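Local coordinates for tryptophanyl-tRNA synthetase (Thermus thermophilus, PDB 2EL7), which probably charges tRNA(Trp) with L-tryptophan at the expense of ATP, working as a homodimeric class I aminoacyl-tRNA synthetase, at residues Glu89-Leu93 with Met318-Arg322; Ile137-Lys141 with Thr172-Pro176; Ala134-Leu138 with Thr158-Ala162. All blocks are in the same frame, centred on the assembly; numbering follows the deposited sequence.

In the fold
From the N terminus, the chain first lays down the parallel strands 4-8, 37-41 and 80-83, then enters helix 89-99; residues 89-93 there meet helix 296-324, 225 residues later, in interaction 1, which closes the longest loop. Inside that loop lie the other two contacts. Both start on the end of helix 124-139 and share Ile-137 and Leu-138: interaction 3 closes first, on helix 153-169, and interaction 2 a little later, on the loop ahead of strand 177-179. Their centres are 6 Å apart. Leu-93 packs on Ile-139, Val-321 on Phe-173, and Glu-320 forms a salt bridge with Lys-141, so the C-terminal helix is tied into the same core.

Interaction 1. Residues Glu89-Leu93 with Met318-Arg322; sequences EHTEL and MEEVR
Near-parallel helix-helix packing joins residues 89-93, near the start of helix 89-99, which follows strand 80-83 in the Rossmann-type catalytic domain of this class I synthetase, to the last long helix, 296-324. Both segments are alpha-helical (Leu-93 N to Glu-89 O 3.2 Å, Arg-322 N to Met-318 O 3.0 Å). Their axes cross at 25° and approach to 10.8 Å; Leu-93 and Met-318 are the nearest CA pair (6.9 Å). Met-318 (t, p, chi3 -121°) fills the gap, SD 4.0 Å from Glu-89 O and Leu-93 CB. Glu-89 (m, p) points toward it, CG 4.3 Å from Met-318 CB, with OE2 hydrogen-bonded to Gln-315 NE2. Leu-93 (t, p) brings CD1 to 4.1 Å from CG2 of Val-321 (t) and packs on Ala-135 and Ile-139. Glu-92 (t, t) is hydrogen-bonded through OE2 to Tyr-44 OH of the second subunit. It also forms a salt bridge with Arg-322 (m, t, m), whose NH2 lies 3.0 Å from Glu-92 OE1 and makes a weak hydrogen bond to OE2 at 3.2 Å.

Interaction 2. Residues Ile137-Lys141 with Thr172-Pro176; sequences ILIYK and TFPEP
Helix 124-139 ends within 137-141 in a Schellman motif: Lys-141, the C-prime residue (phi/psi 52°/36°, phi positive), donates a hydrogen bond from N to Leu-138 O, 2.9 Å, and Ala-142 N reaches Ile-137 O. Against it runs 172-176, an irregular segment that is extended from Phe-173 onward. CA atoms are nearest at Lys-141 and Phe-173 (6.2 Å) and at Ile-137 and Pro-176 (7.9 Å). Leu-138 (m, t) is central: CB lies 3.5 Å from Phe-173 CD2, CD2 3.7 Å from Pro-176 CD, and its O meets the ring edge, 3.2 Å from Phe-173 CE2. Ile-137 CG2 is 3.8 Å from Pro-176 CG. Lys-141 lays its aliphatic chain along the loop, CG 3.7 Å from Pro-174 CD and CE 3.0 Å from Thr-172 O, while NZ forms a salt bridge with Glu-320. The contact joins a helix C terminus to the loop between helix 153-169 and strand 177-179, with Phe-173 edge-to-face on Phe-165 of helix 153-169 and touching Leu-93 of helix 89-99.

Interaction 3. Residues Ala134-Leu138 with Thr158-Ala162; sequences AADIL and TREIA
Ala-134 opens the contact, with backbone angles (-61°/-38°) that belong to helix 124-139. Its CA is 4.9 Å from that of Thr-158, the nearest CA pair between the segments. The methyl CB points at the other helix, 3.5 Å from Thr-158 OG1 and 4.0 Å from Ile-161 CD1; Ile-161 stands at m, t. Ala-135 and Asp-136 come next, on the part of the turn that makes no contact with 158-162. Asp-136 is predicted to bind L-tryptophan, and its side chain lies by His-90 and Gln-84, so the helix carries a probable substrate residue on one side and core packing on another. The two helices belong to the Rossmann-type catalytic domain and are linked through strand 144-146; the axes of the two five-residue segments cross steeply, at -68°, and approach to 10.1 Å, the close CA approach being consistent with the small side chain of Ala-134. One turn on, Ile-137 (m, t) sets CD1 4.0 Å from Thr-158 OG1. That hydroxyl is hydrogen-bonded to His-154 O, one turn back in its own helix, consistent with its chi1 of m, and can therefore sit among apolar groups. Leu-138, whose N bonds to Ala-134 O at 2.9 Å, is also m, t: its CG lies 3.6 Å from Thr-158 CG2 and its CD1 4.1 Å from Ala-162 CB. Phe-97 of helix 89-99 touches Ala-134, Leu-138 and Ile-161.

Interaction 1. Residues Glu89-Leu93 with Met318-Arg322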
loop_
_atom_site.group_PDB
_atom_site.type_symbol
_atom_site.label_atom_id
_atom_site.label_comp_id
_atom_site.label_asym_id
_atom_site.label_seq_id
_atom_site.Cartn_x
_atom_site.Cartn_y
_atom_site.Cartn_z
ATOM N N GLU A 89 1.451 -8.873 -4.045
ATOM C CA GLU A 89 0.782 -8.156 -5.123
ATOM C C GLU A 89 -0.425 -7.355 -4.625
ATOM O O GLU A 89 -0.688 -6.259 -5.112
ATOM C CB GLU A 89 0.263 -9.123 -6.214
ATOM C CG GLU A 89 1.246 -9.676 -7.241
ATOM C CD GLU A 89 2.222 -10.674 -6.669
ATOM O OE1 GLU A 89 1.916 -11.314 -5.645
ATOM O OE2 GLU A 89 3.304 -10.837 -7.260
ATOM N N HIS A 90 -1.183 -7.884 -3.668
ATOM C CA HIS A 90 -2.340 -7.126 -3.253
ATOM C C HIS A 90 -2.024 -5.774 -2.650
ATOM O O HIS A 90 -2.876 -4.884 -2.710
ATOM C CB HIS A 90 -3.288 -7.959 -2.344
ATOM C CG HIS A 90 -2.901 -8.004 -0.899
ATOM N ND1 HIS A 90 -1.938 -8.860 -0.413
ATOM C CD2 HIS A 90 -3.340 -7.287 0.159
ATOM C CE1 HIS A 90 -1.796 -8.664 0.886
ATOM N NE2 HIS A 90 -2.637 -7.713 1.256
ATOM N N THR A 91 -0.825 -5.583 -2.093
ATOM C CA THR A 91 -0.500 -4.263 -1.539
ATOM C C THR A 91 -0.316 -3.279 -2.654
ATOM O O THR A 91 -0.340 -2.081 -2.430
ATOM C CB THR A 91 0.826 -4.188 -0.649
ATOM O OG1 THR A 91 1.988 -4.500 -1.429
ATOM C CG2 THR A 91 0.718 -5.087 0.556
ATOM N N GLU A 92 -0.083 -3.780 -3.856
ATOM C CA GLU A 92 0.096 -2.902 -5.004
ATOM C C GLU A 92 -1.286 -2.494 -5.532
ATOM O O GLU A 92 -1.538 -1.319 -5.852
ATOM C CB GLU A 92 0.881 -3.607 -6.086
ATOM C CG GLU A 92 1.135 -2.731 -7.279
ATOM C CD GLU A 92 1.775 -3.481 -8.412
ATOM O OE1 GLU A 92 2.272 -4.592 -8.154
ATOM O OE2 GLU A 92 1.789 -2.958 -9.556
ATOM N N LEU A 93 -2.179 -3.479 -5.613
ATOM C CA LEU A 93 -3.543 -3.244 -6.049
ATOM C C LEU A 93 -4.115 -2.286 -5.007
ATOM O O LEU A 93 -4.982 -1.446 -5.292
ATOM C CB LEU A 93 -4.328 -4.560 -6.029
ATOM C CG LEU A 93 -5.793 -4.416 -6.413
ATOM C CD1 LEU A 93 -5.881 -3.652 -7.737
ATOM C CD2 LEU A 93 -6.414 -5.810 -6.554
ATOM N N MET A 318 -3.049 -8.697 -11.403
ATOM C CA MET A 318 -2.224 -7.503 -11.344
ATOM C C MET A 318 -1.707 -7.079 -12.738
ATOM O O MET A 318 -1.471 -5.900 -12.987
ATOM C CB MET A 318 -1.062 -7.731 -10.358
ATOM C CG MET A 318 -0.421 -6.458 -9.809
ATOM S SD MET A 318 -1.667 -5.423 -8.941
ATOM C CE MET A 318 -1.596 -3.937 -9.845
ATOM N N GLU A 319 -1.525 -8.020 -13.652
ATOM C CA GLU A 319 -1.065 -7.631 -14.975
ATOM C C GLU A 319 -2.242 -6.977 -15.661
ATOM O O GLU A 319 -2.095 -5.958 -16.318
ATOM C CB GLU A 319 -0.580 -8.840 -15.784
ATOM C CG GLU A 319 0.886 -9.164 -15.547
ATOM C CD GLU A 319 1.325 -10.428 -16.260
ATOM O OE1 GLU A 319 1.282 -10.441 -17.510
ATOM O OE2 GLU A 319 1.705 -11.409 -15.567
ATOM N N GLU A 320 -3.419 -7.571 -15.503
ATOM C CA GLU A 320 -4.618 -7.003 -16.087
ATOM C C GLU A 320 -4.801 -5.550 -15.606
ATOM O O GLU A 320 -5.021 -4.650 -16.418
ATOM C CB GLU A 320 -5.819 -7.856 -15.710
ATOM C CG GLU A 320 -7.098 -7.473 -16.374
ATOM C CD GLU A 320 -8.259 -8.300 -15.861
ATOM O OE1 GLU A 320 -9.403 -8.132 -16.362
ATOM O OE2 GLU A 320 -8.019 -9.128 -14.953
ATOM N N VAL A 321 -4.679 -5.312 -14.298
ATOM C CA VAL A 321 -4.828 -3.956 -13.744
ATOM C C VAL A 321 -3.756 -2.972 -14.223
ATOM O O VAL A 321 -4.074 -1.874 -14.652
ATOM C CB VAL A 321 -4.829 -3.959 -12.177
ATOM C CG1 VAL A 321 -4.799 -2.522 -11.641
ATOM C CG2 VAL A 321 -6.063 -4.680 -11.652
ATOM N N ARG A 322 -2.489 -3.356 -14.171
ATOM C CA ARG A 322 -1.432 -2.445 -14.604
ATOM C C ARG A 322 -1.665 -1.938 -16.032
ATOM O O ARG A 322 -1.438 -0.761 -16.346
ATOM C CB ARG A 322 -0.047 -3.128 -14.478
ATOM C CG ARG A 322 0.402 -3.284 -13.026
ATOM C CD ARG A 322 1.840 -3.724 -12.825
ATOM N NE ARG A 322 1.935 -5.163 -12.971
ATOM C CZ ARG A 322 2.445 -6.001 -12.074
ATOM N NH1 ARG A 322 2.449 -7.292 -12.350
ATOM N NH2 ARG A 322 2.943 -5.575 -10.914
#

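Interaction 2. Residues Ile137-Lys141 with Thr172-Pro176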
loop_
_atom_site.group_PDB
_atom_site.type_symbol
_atom_site.label_atom_id
_atom_site.label_comp_id
_atom_site.label_asym_id
_atom_site.label_seq_id
_atom_site.Cartn_x
_atom_site.Cartn_y
_atom_site.Cartn_z
ATOM N N ILE A 137 -9.523 -9.147 -1.412
ATOM C CA ILE A 137 -10.704 -9.782 -1.973
ATOM C C ILE A 137 -10.712 -9.749 -3.510
ATOM O O ILE A 137 -10.917 -10.783 -4.163
ATOM C CB ILE A 137 -12.019 -9.111 -1.454
ATOM C CG1 ILE A 137 -12.181 -9.353 0.050
ATOM C CG2 ILE A 137 -13.227 -9.658 -2.211
ATOM C CD1 ILE A 137 -13.426 -8.729 0.641
ATOM N N LEU A 138 -10.455 -8.580 -4.090
ATOM C CA LEU A 138 -10.485 -8.488 -5.534
ATOM C C LEU A 138 -9.258 -9.001 -6.314
ATOM O O LEU A 138 -9.383 -9.399 -7.489
ATOM C CB LEU A 138 -10.838 -7.059 -5.930
ATOM C CG LEU A 138 -12.140 -6.592 -5.252
ATOM C CD1 LEU A 138 -12.434 -5.120 -5.605
ATOM C CD2 LEU A 138 -13.299 -7.503 -5.657
ATOM N N ILE A 139 -8.078 -9.014 -5.692
ATOM C CA ILE A 139 -6.886 -9.499 -6.405
ATOM C C ILE A 139 -7.080 -10.968 -6.829
ATOM O O ILE A 139 -6.467 -11.432 -7.807
ATOM C CB ILE A 139 -5.634 -9.438 -5.527
ATOM C CG1 ILE A 139 -4.386 -9.565 -6.390
ATOM C CG2 ILE A 139 -5.621 -10.620 -4.534
ATOM C CD1 ILE A 139 -3.823 -8.280 -6.833
ATOM N N TYR A 140 -7.929 -11.683 -6.082
ATOM C CA TYR A 140 -8.218 -13.095 -6.312
ATOM C C TYR A 140 -9.584 -13.286 -6.968
ATOM O O TYR A 140 -10.051 -14.428 -7.139
ATOM C CB TYR A 140 -8.197 -13.878 -4.983
ATOM C CG TYR A 140 -6.888 -13.795 -4.218
ATOM C CD1 TYR A 140 -6.841 -13.268 -2.920
ATOM C CD2 TYR A 140 -5.695 -14.177 -4.815
ATOM C CE1 TYR A 140 -5.628 -13.113 -2.257
ATOM C CE2 TYR A 140 -4.495 -14.029 -4.173
ATOM C CZ TYR A 140 -4.453 -13.485 -2.897
ATOM O OH TYR A 140 -3.216 -13.219 -2.341
ATOM N N LYS A 141 -10.217 -12.167 -7.324
ATOM C CA LYS A 141 -11.528 -12.181 -7.960
ATOM C C LYS A 141 -12.520 -13.020 -7.174
ATOM O O LYS A 141 -13.342 -13.705 -7.766
ATOM C CB LYS A 141 -11.434 -12.740 -9.384
ATOM C CG LYS A 141 -11.484 -11.707 -10.515
ATOM C CD LYS A 141 -10.135 -11.098 -10.812
ATOM C CE LYS A 141 -10.169 -10.107 -11.992
ATOM N NZ LYS A 141 -10.209 -10.714 -13.351
ATOM N N THR A 172 -13.605 -5.467 -14.875
ATOM C CA THR A 172 -12.473 -6.233 -14.393
ATOM C C THR A 172 -12.739 -7.095 -13.172
ATOM O O THR A 172 -12.279 -8.245 -13.104
ATOM C CB THR A 172 -11.308 -5.305 -14.028
ATOM O OG1 THR A 172 -10.978 -4.471 -15.149
ATOM C CG2 THR A 172 -10.113 -6.122 -13.627
ATOM N N PHE A 173 -13.468 -6.528 -12.212
ATOM C CA PHE A 173 -13.729 -7.199 -10.952
ATOM C C PHE A 173 -15.182 -7.533 -10.651
ATOM O O PHE A 173 -16.093 -6.804 -11.036
ATOM C CB PHE A 173 -13.222 -6.329 -9.792
ATOM C CG PHE A 173 -11.744 -6.064 -9.801
ATOM C CD1 PHE A 173 -11.259 -4.804 -10.093
ATOM C CD2 PHE A 173 -10.848 -7.051 -9.428
ATOM C CE1 PHE A 173 -9.891 -4.519 -10.008
ATOM C CE2 PHE A 173 -9.483 -6.783 -9.335
ATOM C CZ PHE A 173 -9.002 -5.510 -9.627
ATOM N N PRO A 174 -15.411 -8.651 -9.943
ATOM C CA PRO A 174 -16.775 -9.051 -9.586
ATOM C C PRO A 174 -17.081 -8.198 -8.388
ATOM O O PRO A 174 -16.160 -7.664 -7.789
ATOM C CB PRO A 174 -16.610 -10.519 -9.189
ATOM C CG PRO A 174 -15.232 -10.487 -8.501
ATOM C CD PRO A 174 -14.440 -9.680 -9.530
ATOM N N GLU A 175 -18.355 -8.058 -8.049
ATOM C CA GLU A 175 -18.789 -7.299 -6.874
ATOM C C GLU A 175 -19.038 -8.368 -5.823
ATOM O O GLU A 175 -20.056 -9.038 -5.845
ATOM C CB GLU A 175 -20.090 -6.551 -7.169
ATOM C CG GLU A 175 -19.898 -5.366 -8.108
ATOM C CD GLU A 175 -21.189 -4.657 -8.449
ATOM O OE1 GLU A 175 -21.909 -4.256 -7.513
ATOM O OE2 GLU A 175 -21.477 -4.498 -9.657
ATOM N N PRO A 176 -18.111 -8.545 -4.891
ATOM C CA PRO A 176 -18.326 -9.580 -3.878
ATOM C C PRO A 176 -19.548 -9.420 -3.014
ATOM O O PRO A 176 -19.982 -8.305 -2.726
ATOM C CB PRO A 176 -17.033 -9.546 -3.061
ATOM C CG PRO A 176 -16.588 -8.144 -3.228
ATOM C CD PRO A 176 -16.846 -7.832 -4.658
#

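Interaction 3. Residues Ala134-Leu138 with Thr158-Ala162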
loop_
_atom_site.group_PDB
_atom_site.type_symbol
_atom_site.label_atom_id
_atom_site.label_comp_id
_atom_site.label_asym_id
_atom_site.label_seq_id
_atom_site.Cartn_x
_atom_site.Cartn_y
_atom_site.Cartn_z
ATOM N N ALA A 134 -10.140 -4.860 0.699
ATOM C CA ALA A 134 -10.755 -4.840 -0.629
ATOM C C ALA A 134 -9.818 -5.384 -1.728
ATOM O O ALA A 134 -10.257 -6.060 -2.667
ATOM C CB ALA A 134 -11.185 -3.413 -0.980
ATOM N N ALA A 135 -8.528 -5.073 -1.620
ATOM C CA ALA A 135 -7.555 -5.527 -2.612
ATOM C C ALA A 135 -7.291 -7.010 -2.444
ATOM O O ALA A 135 -7.023 -7.714 -3.392
ATOM C CB ALA A 135 -6.280 -4.755 -2.462
ATOM N N ASP A 136 -7.361 -7.477 -1.211
ATOM C CA ASP A 136 -7.146 -8.885 -0.918
ATOM C C ASP A 136 -8.308 -9.661 -1.563
ATOM O O ASP A 136 -8.103 -10.688 -2.196
ATOM C CB ASP A 136 -7.120 -9.075 0.607
ATOM C CG ASP A 136 -6.038 -10.041 1.078
ATOM O OD1 ASP A 136 -5.123 -10.384 0.284
ATOM O OD2 ASP A 136 -6.114 -10.446 2.267
ATOM N N ILE A 137 -9.523 -9.147 -1.412
ATOM C CA ILE A 137 -10.704 -9.782 -1.973
ATOM C C ILE A 137 -10.712 -9.749 -3.510
ATOM O O ILE A 137 -10.917 -10.783 -4.163
ATOM C CB ILE A 137 -12.019 -9.111 -1.454
ATOM C CG1 ILE A 137 -12.181 -9.353 0.050
ATOM C CG2 ILE A 137 -13.227 -9.658 -2.211
ATOM C CD1 ILE A 137 -13.426 -8.729 0.641
ATOM N N LEU A 138 -10.455 -8.580 -4.090
ATOM C CA LEU A 138 -10.485 -8.488 -5.534
ATOM C C LEU A 138 -9.258 -9.001 -6.314
ATOM O O LEU A 138 -9.383 -9.399 -7.489
ATOM C CB LEU A 138 -10.838 -7.059 -5.930
ATOM C CG LEU A 138 -12.140 -6.592 -5.252
ATOM C CD1 LEU A 138 -12.434 -5.120 -5.605
ATOM C CD2 LEU A 138 -13.299 -7.503 -5.657
ATOM N N THR A 158 -15.900 -2.682 -0.792
ATOM C CA THR A 158 -15.278 -3.450 -1.863
ATOM C C THR A 158 -16.099 -3.426 -3.153
ATOM O O THR A 158 -15.524 -3.267 -4.249
ATOM C CB THR A 158 -15.053 -4.901 -1.411
ATOM O OG1 THR A 158 -14.310 -4.888 -0.185
ATOM C CG2 THR A 158 -14.261 -5.705 -2.455
ATOM N N ARG A 159 -17.425 -3.562 -3.051
ATOM C CA ARG A 159 -18.263 -3.539 -4.258
ATOM C C ARG A 159 -18.232 -2.135 -4.852
ATOM O O ARG A 159 -18.143 -1.971 -6.061
ATOM C CB ARG A 159 -19.729 -3.938 -3.979
ATOM C CG ARG A 159 -19.956 -5.371 -3.505
ATOM C CD ARG A 159 -21.450 -5.760 -3.576
ATOM N NE ARG A 159 -22.252 -5.027 -2.611
ATOM C CZ ARG A 159 -22.571 -5.475 -1.402
ATOM N NH1 ARG A 159 -23.300 -4.715 -0.588
ATOM N NH2 ARG A 159 -22.191 -6.688 -1.011
ATOM N N GLU A 160 -18.299 -1.119 -4.006
ATOM C CA GLU A 160 -18.253 0.243 -4.505
ATOM C C GLU A 160 -16.976 0.464 -5.313
ATOM O O GLU A 160 -17.023 1.056 -6.382
ATOM C CB GLU A 160 -18.352 1.254 -3.343
ATOM C CG GLU A 160 -19.810 1.609 -2.968
ATOM C CD GLU A 160 -19.950 2.320 -1.618
ATOM O OE1 GLU A 160 -21.093 2.445 -1.117
ATOM O OE2 GLU A 160 -18.924 2.751 -1.051
ATOM N N ILE A 161 -15.851 -0.030 -4.796
ATOM C CA ILE A 161 -14.557 0.102 -5.450
ATOM C C ILE A 161 -14.522 -0.691 -6.751
ATOM O O ILE A 161 -13.938 -0.254 -7.735
ATOM C CB ILE A 161 -13.390 -0.375 -4.496
ATOM C CG1 ILE A 161 -13.224 0.623 -3.340
ATOM C CG2 ILE A 161 -12.074 -0.489 -5.257
ATOM C CD1 ILE A 161 -12.224 0.208 -2.330
ATOM N N ALA A 162 -15.163 -1.850 -6.766
ATOM C CA ALA A 162 -15.177 -2.653 -7.967
ATOM C C ALA A 162 -15.947 -1.922 -9.054
ATOM O O ALA A 162 -15.497 -1.835 -10.205
ATOM C CB ALA A 162 -15.808 -3.993 -7.686
#